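Local atomic coordinates of oxidoreductase (Azotobacter vinelandii, PDB entry 7D5M), a protein that binds NAD+ and, as a homologue of inositol dehydrogenase in the Gfo/Idh/MocA family, probably oxidises a sugar-like alcohol with it. Residues 208-213 and 269-274; 142-147 and 284-289. All coordinates share one frame; numbering follows the deposited sequence.

Interaction 1. Residues 208-213 and 269-274; sequences THPLYL and HGQKIR. With NAD (nicotinamide-adenine-dinucleotide), chain B.
Gln271 meets His209, Pro210 and Leu213 mainly through its amide oxygen OE1. CG is anti to the backbone N (chi1 -175°), and the chain runs fully extended from strand 271-277 to the helix. Gln271 OE1 lies 3.4 Å from His209 CB. Pro210 CD is also 3.4 Å from Gln271 OE1. Leu213 comes tip to tip, its CD1 3.5 Å from Gln271 OE1. Pro210 N is also close to this oxygen but has no hydrogen to give. The amide N faces the other way: NE2 is hydrogen-bonded to Asp286 OD2, which fixes the flip of the amide. This is the close-packed part, where helix 202-217 lies on the large mixed sheet of the C-terminal alpha/beta domain, as in Gfo/Idh/MocA oxidoreductases. The axes of helix 208-213 and strand 271-274 come within 8.6 Å and cross at -31°. Further along, the packing is looser. Ile273 CD1 stands 3.9 Å from Pro210 O and 4.3 Å from Leu213 CB. Lys272 points from the strand away from the helix, is partly exposed, and makes a cation-pi contact with Trp285. The His209 ring leads away from the strand toward the cofactor. His209 NE2 is 3.3 Å from N7N of the NAD carboxamide, a close approach of the ring tip to the carboxamide. O7N of the same carboxamide lies at the ring edge, in its plane.

Interaction 2. Residues 142-147 and 284-289; sequences YGYAGH and WWDEHP
His147 packs against Trp284 and Pro289 where the loop leaving the last strand of the Rossmann sheet meets the C-terminal domain. Residues 143-146 form a short 3-10 segment; on the other side, strand 280-285 runs into a type I beta turn from Trp285 to His288. The His147 side chain can be followed outward. CG is anti to the carbonyl carbon (chi1 -79°), which turns the ring toward both Trp284 and Pro289. His147 CB lies 3.9 Å from Trp284 CZ2. CG has both Trp284 CZ2 and Pro289 CB near it. His147 ND1 comes to the edge of the indole, 3.5 Å from Trp284 CZ2, and also gives a weak hydrogen bond to Tyr144 O. CD2 and CE1 lie under Pro289 CB, and His147 NE2 at the tip is 3.4 Å from Pro289 CB. Pro289 CB thus makes a CH-pi contact over the centre of the imidazole, 14° off the ring normal. An alanine at His147 would probably open a gap beside Trp284 CZ2 and Pro289 CB, and leave Tyr144 O without the weak bond from ND1.

Tyr144 crosses Asp286 obliquely, its ring and the carboxylate plane 56° apart. Tyr144 CE1 is 3.6 Å from Asp286 OD2, an oxygen bound by His269 ND1 and Gln271 NE2. The Tyr144 ring is also edge-to-face with His209, near the NAD. Across the turn, Trp284 NE1 gives a hydrogen bond of 3.0 Å to Pro289 O, which lies close to the indole plane.

Both interactions are buried and use neighbouring strands of one mixed sheet, 271-277 and 280-285. Interaction 1 brings a helix of the same C-terminal domain onto the sheet. Interaction 2 brings in the loop after Rossmann strand 138-140. Their chemistry differs accordingly: aliphatic groups gather round an amide in 208-213 with 269-274, while rings dominate 142-147 with 284-289. Neither has a hydrogen bond between its own two segments. Polar links run between the interactions instead: His269 ND1 lies 2.6 Å from Asp286 OD2, and Gly270 N lies 2.9 Å from Glu287 OE2. Both border neighbouring subunits: His325 of one meets His269 in interaction 1, and Pro326 of the same subunit packs on Pro289 in interaction 2.

Interaction 1. Residues 208-213 and 269-274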
loop_
_atom_site.group_PDB
_atom_site.type_symbol
_atom_site.label_atom_id
_atom_site.label_comp_id
_atom_site.label_asym_id
_atom_site.label_seq_id
_atom_site.Cartn_x
_atom_site.Cartn_y
_atom_site.Cartn_z
ATOM N N THR A 208 -21.703 9.326 -11.657
ATOM C CA THR A 208 -22.403 10.382 -10.879
ATOM C C THR A 208 -22.006 10.309 -9.398
ATOM O O THR A 208 -22.190 11.317 -8.693
ATOM C CB THR A 208 -23.924 10.305 -11.035
ATOM O OG1 THR A 208 -24.327 8.955 -10.840
ATOM C CG2 THR A 208 -24.390 10.803 -12.384
ATOM N N HIS A 209 -21.464 9.187 -8.927
ATOM C CA HIS A 209 -21.062 9.059 -7.502
ATOM C C HIS A 209 -19.894 9.992 -7.180
ATOM O O HIS A 209 -20.020 10.842 -6.297
ATOM C CB HIS A 209 -20.798 7.604 -7.131
ATOM C CG HIS A 209 -22.025 6.851 -6.754
ATOM N ND1 HIS A 209 -22.855 7.252 -5.724
ATOM C CD2 HIS A 209 -22.553 5.713 -7.256
ATOM C CE1 HIS A 209 -23.833 6.375 -5.593
ATOM N NE2 HIS A 209 -23.684 5.422 -6.534
ATOM N N PRO A 210 -18.701 9.847 -7.809
ATOM C CA PRO A 210 -17.587 10.744 -7.500
ATOM C C PRO A 210 -17.869 12.185 -7.960
ATOM O O PRO A 210 -17.341 13.100 -7.365
ATOM C CB PRO A 210 -16.383 10.105 -8.209
ATOM C CG PRO A 210 -16.998 9.247 -9.305
ATOM C CD PRO A 210 -18.317 8.766 -8.729
ATOM N N LEU A 211 -18.713 12.368 -8.981
ATOM C CA LEU A 211 -19.175 13.729 -9.382
ATOM C C LEU A 211 -19.846 14.392 -8.176
ATOM O O LEU A 211 -19.485 15.532 -7.828
ATOM C CB LEU A 211 -20.145 13.655 -10.564
ATOM C CG LEU A 211 -20.620 15.022 -11.054
ATOM C CD1 LEU A 211 -19.563 15.665 -11.932
ATOM C CD2 LEU A 211 -21.942 14.909 -11.785
ATOM N N TYR A 212 -20.761 13.690 -7.519
ATOM C CA TYR A 212 -21.447 14.250 -6.331
ATOM C C TYR A 212 -20.423 14.532 -5.221
ATOM O O TYR A 212 -20.496 15.596 -4.595
ATOM C CB TYR A 212 -22.590 13.376 -5.816
ATOM C CG TYR A 212 -23.222 14.041 -4.623
ATOM C CD1 TYR A 212 -23.906 15.239 -4.781
ATOM C CD2 TYR A 212 -23.074 13.536 -3.340
ATOM C CE1 TYR A 212 -24.440 15.910 -3.693
ATOM C CE2 TYR A 212 -23.604 14.197 -2.241
ATOM C CZ TYR A 212 -24.297 15.384 -2.421
ATOM O OH TYR A 212 -24.849 16.046 -1.361
ATOM N N LEU A 213 -19.458 13.637 -4.991
ATOM C CA LEU A 213 -18.395 13.917 -3.994
ATOM C C LEU A 213 -17.710 15.244 -4.344
ATOM O O LEU A 213 -17.467 16.020 -3.425
ATOM C CB LEU A 213 -17.393 12.764 -3.930
ATOM C CG LEU A 213 -17.975 11.424 -3.488
ATOM C CD1 LEU A 213 -16.880 10.377 -3.421
ATOM C CD2 LEU A 213 -18.688 11.535 -2.142
ATOM N N HIS A 269 -13.674 -1.951 -7.319
ATOM C CA HIS A 269 -14.613 -0.804 -7.224
ATOM C C HIS A 269 -13.983 0.419 -7.875
ATOM O O HIS A 269 -14.543 0.926 -8.850
ATOM C CB HIS A 269 -15.017 -0.543 -5.767
ATOM C CG HIS A 269 -16.491 -0.540 -5.548
ATOM N ND1 HIS A 269 -17.140 0.490 -4.894
ATOM C CD2 HIS A 269 -17.440 -1.447 -5.868
ATOM C CE1 HIS A 269 -18.426 0.219 -4.828
ATOM N NE2 HIS A 269 -18.640 -0.964 -5.430
ATOM N N GLY A 270 -12.844 0.853 -7.343
ATOM C CA GLY A 270 -12.006 1.885 -7.973
ATOM C C GLY A 270 -12.729 3.210 -8.037
ATOM O O GLY A 270 -12.637 3.873 -9.069
ATOM N N GLN A 271 -13.460 3.586 -6.985
ATOM C CA GLN A 271 -14.024 4.955 -6.904
ATOM C C GLN A 271 -13.011 5.838 -6.170
ATOM O O GLN A 271 -12.764 5.609 -4.990
ATOM C CB GLN A 271 -15.382 5.002 -6.205
ATOM C CG GLN A 271 -15.975 6.396 -6.263
ATOM C CD GLN A 271 -17.241 6.596 -5.464
ATOM O OE1 GLN A 271 -17.817 7.678 -5.496
ATOM N NE2 GLN A 271 -17.678 5.568 -4.744
ATOM N N LYS A 272 -12.439 6.805 -6.865
ATOM C CA LYS A 272 -11.410 7.691 -6.285
ATOM C C LYS A 272 -11.715 9.127 -6.694
ATOM O O LYS A 272 -12.239 9.358 -7.800
ATOM C CB LYS A 272 -10.011 7.252 -6.728
ATOM C CG LYS A 272 -9.672 5.788 -6.451
ATOM C CD LYS A 272 -8.357 5.280 -7.047
ATOM C CE LYS A 272 -7.842 4.069 -6.300
ATOM N NZ LYS A 272 -6.779 3.334 -7.031
ATOM N N ILE A 273 -11.382 10.065 -5.821
ATOM C CA ILE A 273 -11.424 11.506 -6.166
ATOM C C ILE A 273 -10.131 12.134 -5.660
ATOM O O ILE A 273 -9.766 11.929 -4.500
ATOM C CB ILE A 273 -12.681 12.210 -5.628
ATOM C CG1 ILE A 273 -12.635 13.706 -5.951
ATOM C CG2 ILE A 273 -12.893 11.960 -4.144
ATOM C CD1 ILE A 273 -13.974 14.379 -5.891
ATOM N N ARG A 274 -9.428 12.816 -6.554
ATOM C CA ARG A 274 -8.206 13.566 -6.195
ATOM C C ARG A 274 -8.484 15.026 -6.531
ATOM O O ARG A 274 -8.815 15.316 -7.690
ATOM C CB ARG A 274 -6.980 13.042 -6.945
ATOM C CG ARG A 274 -5.684 13.742 -6.566
ATOM C CD ARG A 274 -4.476 13.179 -7.296
ATOM N NE ARG A 274 -3.238 13.807 -6.873
ATOM C CZ ARG A 274 -2.529 13.479 -5.800
ATOM N NH1 ARG A 274 -2.907 12.498 -4.991
ATOM N NH2 ARG A 274 -1.417 14.139 -5.535
HETATM P PA NAD B . -32.415 -4.898 -8.548
HETATM O O1A NAD B . -32.899 -5.297 -9.907
HETATM O O2A NAD B . -31.352 -5.691 -7.855
HETATM O O5B NAD B . -33.686 -4.767 -7.574
HETATM C C5B NAD B . -34.979 -4.267 -8.035
HETATM C C4B NAD B . -35.998 -4.565 -6.962
HETATM O O4B NAD B . -37.200 -3.782 -7.179
HETATM C C3B NAD B . -36.474 -6.022 -6.902
HETATM O O3B NAD B . -36.761 -6.376 -5.557
HETATM C C2B NAD B . -37.736 -5.977 -7.770
HETATM O O2B NAD B . -38.647 -7.027 -7.540
HETATM C C1B NAD B . -38.310 -4.649 -7.299
HETATM N N9A NAD B . -39.254 -4.025 -8.214
HETATM C C8A NAD B . -39.088 -3.854 -9.563
HETATM N N7A NAD B . -40.069 -3.192 -10.124
HETATM C C5A NAD B . -40.925 -2.888 -9.078
HETATM C C6A NAD B . -42.143 -2.181 -9.033
HETATM N N6A NAD B . -42.710 -1.611 -10.099
HETATM N N1A NAD B . -42.739 -2.047 -7.822
HETATM C C2A NAD B . -42.156 -2.618 -6.756
HETATM N N3A NAD B . -41.007 -3.292 -6.677
HETATM C C4A NAD B . -40.433 -3.395 -7.890
HETATM O O3 NAD B . -31.884 -3.371 -8.598
HETATM P PN NAD B . -30.800 -2.630 -7.645
HETATM O O1N NAD B . -29.411 -2.919 -8.140
HETATM O O2N NAD B . -31.131 -2.934 -6.214
HETATM O O5D NAD B . -31.094 -1.086 -7.958
HETATM C C5D NAD B . -32.364 -0.488 -7.688
HETATM C C4D NAD B . -32.149 0.999 -7.746
HETATM O O4D NAD B . -31.109 1.356 -6.798
HETATM C C3D NAD B . -31.662 1.514 -9.105
HETATM O O3D NAD B . -32.212 2.796 -9.352
HETATM C C2D NAD B . -30.140 1.575 -8.929
HETATM O O2D NAD B . -29.514 2.522 -9.782
HETATM C C1D NAD B . -30.046 2.020 -7.469
HETATM N N1N NAD B . -28.765 1.660 -6.788
HETATM C C2N NAD B . -28.066 2.641 -6.117
HETATM C C3N NAD B . -26.840 2.355 -5.513
HETATM C C7N NAD B . -26.215 3.441 -4.664
HETATM O O7N NAD B . -26.907 4.408 -4.329
HETATM N N7N NAD B . -24.948 3.281 -4.292
HETATM C C4N NAD B . -26.271 1.092 -5.705
HETATM C C5N NAD B . -26.984 0.116 -6.401
HETATM C C6N NAD B . -28.277 0.383 -6.794
#

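Interaction 2. Residues 142-147 and 284-289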
loop_
_atom_site.group_PDB
_atom_site.type_symbol
_atom_site.label_atom_id
_atom_site.label_comp_id
_atom_site.label_asym_id
_atom_site.label_seq_id
_atom_site.Cartn_x
_atom_site.Cartn_y
_atom_site.Cartn_z
ATOM N N TYR A 142 -26.737 9.173 -2.694
ATOM C CA TYR A 142 -25.287 9.328 -2.965
ATOM C C TYR A 142 -24.547 8.939 -1.679
ATOM O O TYR A 142 -24.039 9.808 -0.954
ATOM C CB TYR A 142 -24.975 10.751 -3.421
ATOM C CG TYR A 142 -25.439 11.082 -4.815
ATOM C CD1 TYR A 142 -24.929 10.419 -5.921
ATOM C CD2 TYR A 142 -26.356 12.097 -5.035
ATOM C CE1 TYR A 142 -25.331 10.741 -7.210
ATOM C CE2 TYR A 142 -26.765 12.435 -6.314
ATOM C CZ TYR A 142 -26.244 11.764 -7.406
ATOM O OH TYR A 142 -26.629 12.080 -8.679
ATOM N N GLY A 143 -24.562 7.644 -1.383
ATOM C CA GLY A 143 -24.274 7.078 -0.059
ATOM C C GLY A 143 -22.845 7.353 0.366
ATOM O O GLY A 143 -22.616 7.504 1.566
ATOM N N TYR A 144 -21.913 7.428 -0.586
ATOM C CA TYR A 144 -20.469 7.589 -0.267
ATOM C C TYR A 144 -20.249 8.933 0.425
ATOM O O TYR A 144 -19.276 9.084 1.167
ATOM C CB TYR A 144 -19.616 7.444 -1.527
ATOM C CG TYR A 144 -19.835 6.118 -2.203
ATOM C CD1 TYR A 144 -19.256 4.962 -1.701
ATOM C CD2 TYR A 144 -20.704 5.999 -3.279
ATOM C CE1 TYR A 144 -19.480 3.729 -2.288
ATOM C CE2 TYR A 144 -20.944 4.769 -3.874
ATOM C CZ TYR A 144 -20.336 3.632 -3.371
ATOM O OH TYR A 144 -20.560 2.412 -3.934
ATOM N N ALA A 145 -21.158 9.886 0.215
ATOM C CA ALA A 145 -21.053 11.253 0.767
ATOM C C ALA A 145 -21.278 11.235 2.288
ATOM O O ALA A 145 -20.997 12.264 2.947
ATOM C CB ALA A 145 -22.033 12.149 0.061
ATOM N N GLY A 146 -21.763 10.116 2.832
ATOM C CA GLY A 146 -21.932 9.911 4.278
ATOM C C GLY A 146 -20.626 9.664 5.014
ATOM O O GLY A 146 -20.631 9.709 6.265
ATOM N N HIS A 147 -19.535 9.344 4.312
ATOM C CA HIS A 147 -18.217 9.091 4.956
ATOM C C HIS A 147 -17.670 10.403 5.529
ATOM O O HIS A 147 -17.582 11.394 4.766
ATOM C CB HIS A 147 -17.244 8.421 3.989
ATOM C CG HIS A 147 -17.495 6.958 3.839
ATOM N ND1 HIS A 147 -17.897 6.392 2.644
ATOM C CD2 HIS A 147 -17.419 5.944 4.730
ATOM C CE1 HIS A 147 -18.055 5.092 2.812
ATOM N NE2 HIS A 147 -17.767 4.796 4.068
ATOM N N TRP A 284 -9.140 10.475 -2.008
ATOM C CA TRP A 284 -10.002 9.539 -1.249
ATOM C C TRP A 284 -10.395 8.394 -2.172
ATOM O O TRP A 284 -10.661 8.651 -3.347
ATOM C CB TRP A 284 -11.222 10.280 -0.706
ATOM C CG TRP A 284 -12.113 9.456 0.171
ATOM C CD1 TRP A 284 -11.963 9.229 1.506
ATOM C CD2 TRP A 284 -13.319 8.774 -0.221
ATOM N NE1 TRP A 284 -12.978 8.436 1.967
ATOM C CE2 TRP A 284 -13.834 8.154 0.940
ATOM C CE3 TRP A 284 -14.001 8.591 -1.433
ATOM C CZ2 TRP A 284 -14.995 7.381 0.926
ATOM C CZ3 TRP A 284 -15.159 7.842 -1.442
ATOM C CH2 TRP A 284 -15.657 7.254 -0.278
ATOM N N TRP A 285 -10.444 7.188 -1.620
ATOM C CA TRP A 285 -10.705 5.918 -2.334
ATOM C C TRP A 285 -11.778 5.159 -1.548
ATOM O O TRP A 285 -11.567 4.916 -0.347
ATOM C CB TRP A 285 -9.385 5.154 -2.435
ATOM C CG TRP A 285 -9.472 3.795 -3.043
ATOM C CD1 TRP A 285 -10.454 3.289 -3.844
ATOM C CD2 TRP A 285 -8.476 2.769 -2.934
ATOM N NE1 TRP A 285 -10.138 2.017 -4.232
ATOM C CE2 TRP A 285 -8.934 1.665 -3.691
ATOM C CE3 TRP A 285 -7.245 2.682 -2.282
ATOM C CZ2 TRP A 285 -8.205 0.479 -3.789
ATOM C CZ3 TRP A 285 -6.530 1.508 -2.376
ATOM C CH2 TRP A 285 -7.003 0.426 -3.120
ATOM N N ASP A 286 -12.904 4.835 -2.182
ATOM C CA ASP A 286 -14.104 4.324 -1.467
ATOM C C ASP A 286 -13.803 2.982 -0.786
ATOM O O ASP A 286 -14.474 2.676 0.220
ATOM C CB ASP A 286 -15.317 4.243 -2.401
ATOM C CG ASP A 286 -15.281 3.168 -3.482
ATOM O OD1 ASP A 286 -14.178 2.748 -3.886
ATOM O OD2 ASP A 286 -16.380 2.777 -3.935
ATOM N N GLU A 287 -12.838 2.205 -1.283
ATOM C CA GLU A 287 -12.577 0.845 -0.743
ATOM C C GLU A 287 -11.833 0.955 0.593
ATOM O O GLU A 287 -11.794 -0.027 1.333
ATOM C CB GLU A 287 -11.805 -0.001 -1.753
ATOM C CG GLU A 287 -12.602 -0.299 -3.009
ATOM C CD GLU A 287 -11.788 -1.028 -4.058
ATOM O OE1 GLU A 287 -11.331 -2.164 -3.776
ATOM O OE2 GLU A 287 -11.554 -0.430 -5.118
ATOM N N HIS A 288 -11.219 2.105 0.854
ATOM C CA HIS A 288 -10.509 2.412 2.116
ATOM C C HIS A 288 -11.017 3.757 2.608
ATOM O O HIS A 288 -10.284 4.730 2.619
ATOM C CB HIS A 288 -9.009 2.318 1.871
ATOM C CG HIS A 288 -8.630 0.941 1.441
ATOM N ND1 HIS A 288 -8.606 -0.109 2.323
ATOM C CD2 HIS A 288 -8.367 0.424 0.225
ATOM C CE1 HIS A 288 -8.281 -1.212 1.679
ATOM N NE2 HIS A 288 -8.121 -0.913 0.386
ATOM N N PRO A 289 -12.292 3.832 3.032
ATOM C CA PRO A 289 -12.972 5.113 3.209
ATOM C C PRO A 289 -12.552 5.858 4.480
ATOM O O PRO A 289 -12.870 7.023 4.589
ATOM C CB PRO A 289 -14.442 4.688 3.302
ATOM C CG PRO A 289 -14.375 3.352 3.986
ATOM C CD PRO A 289 -13.153 2.686 3.381
#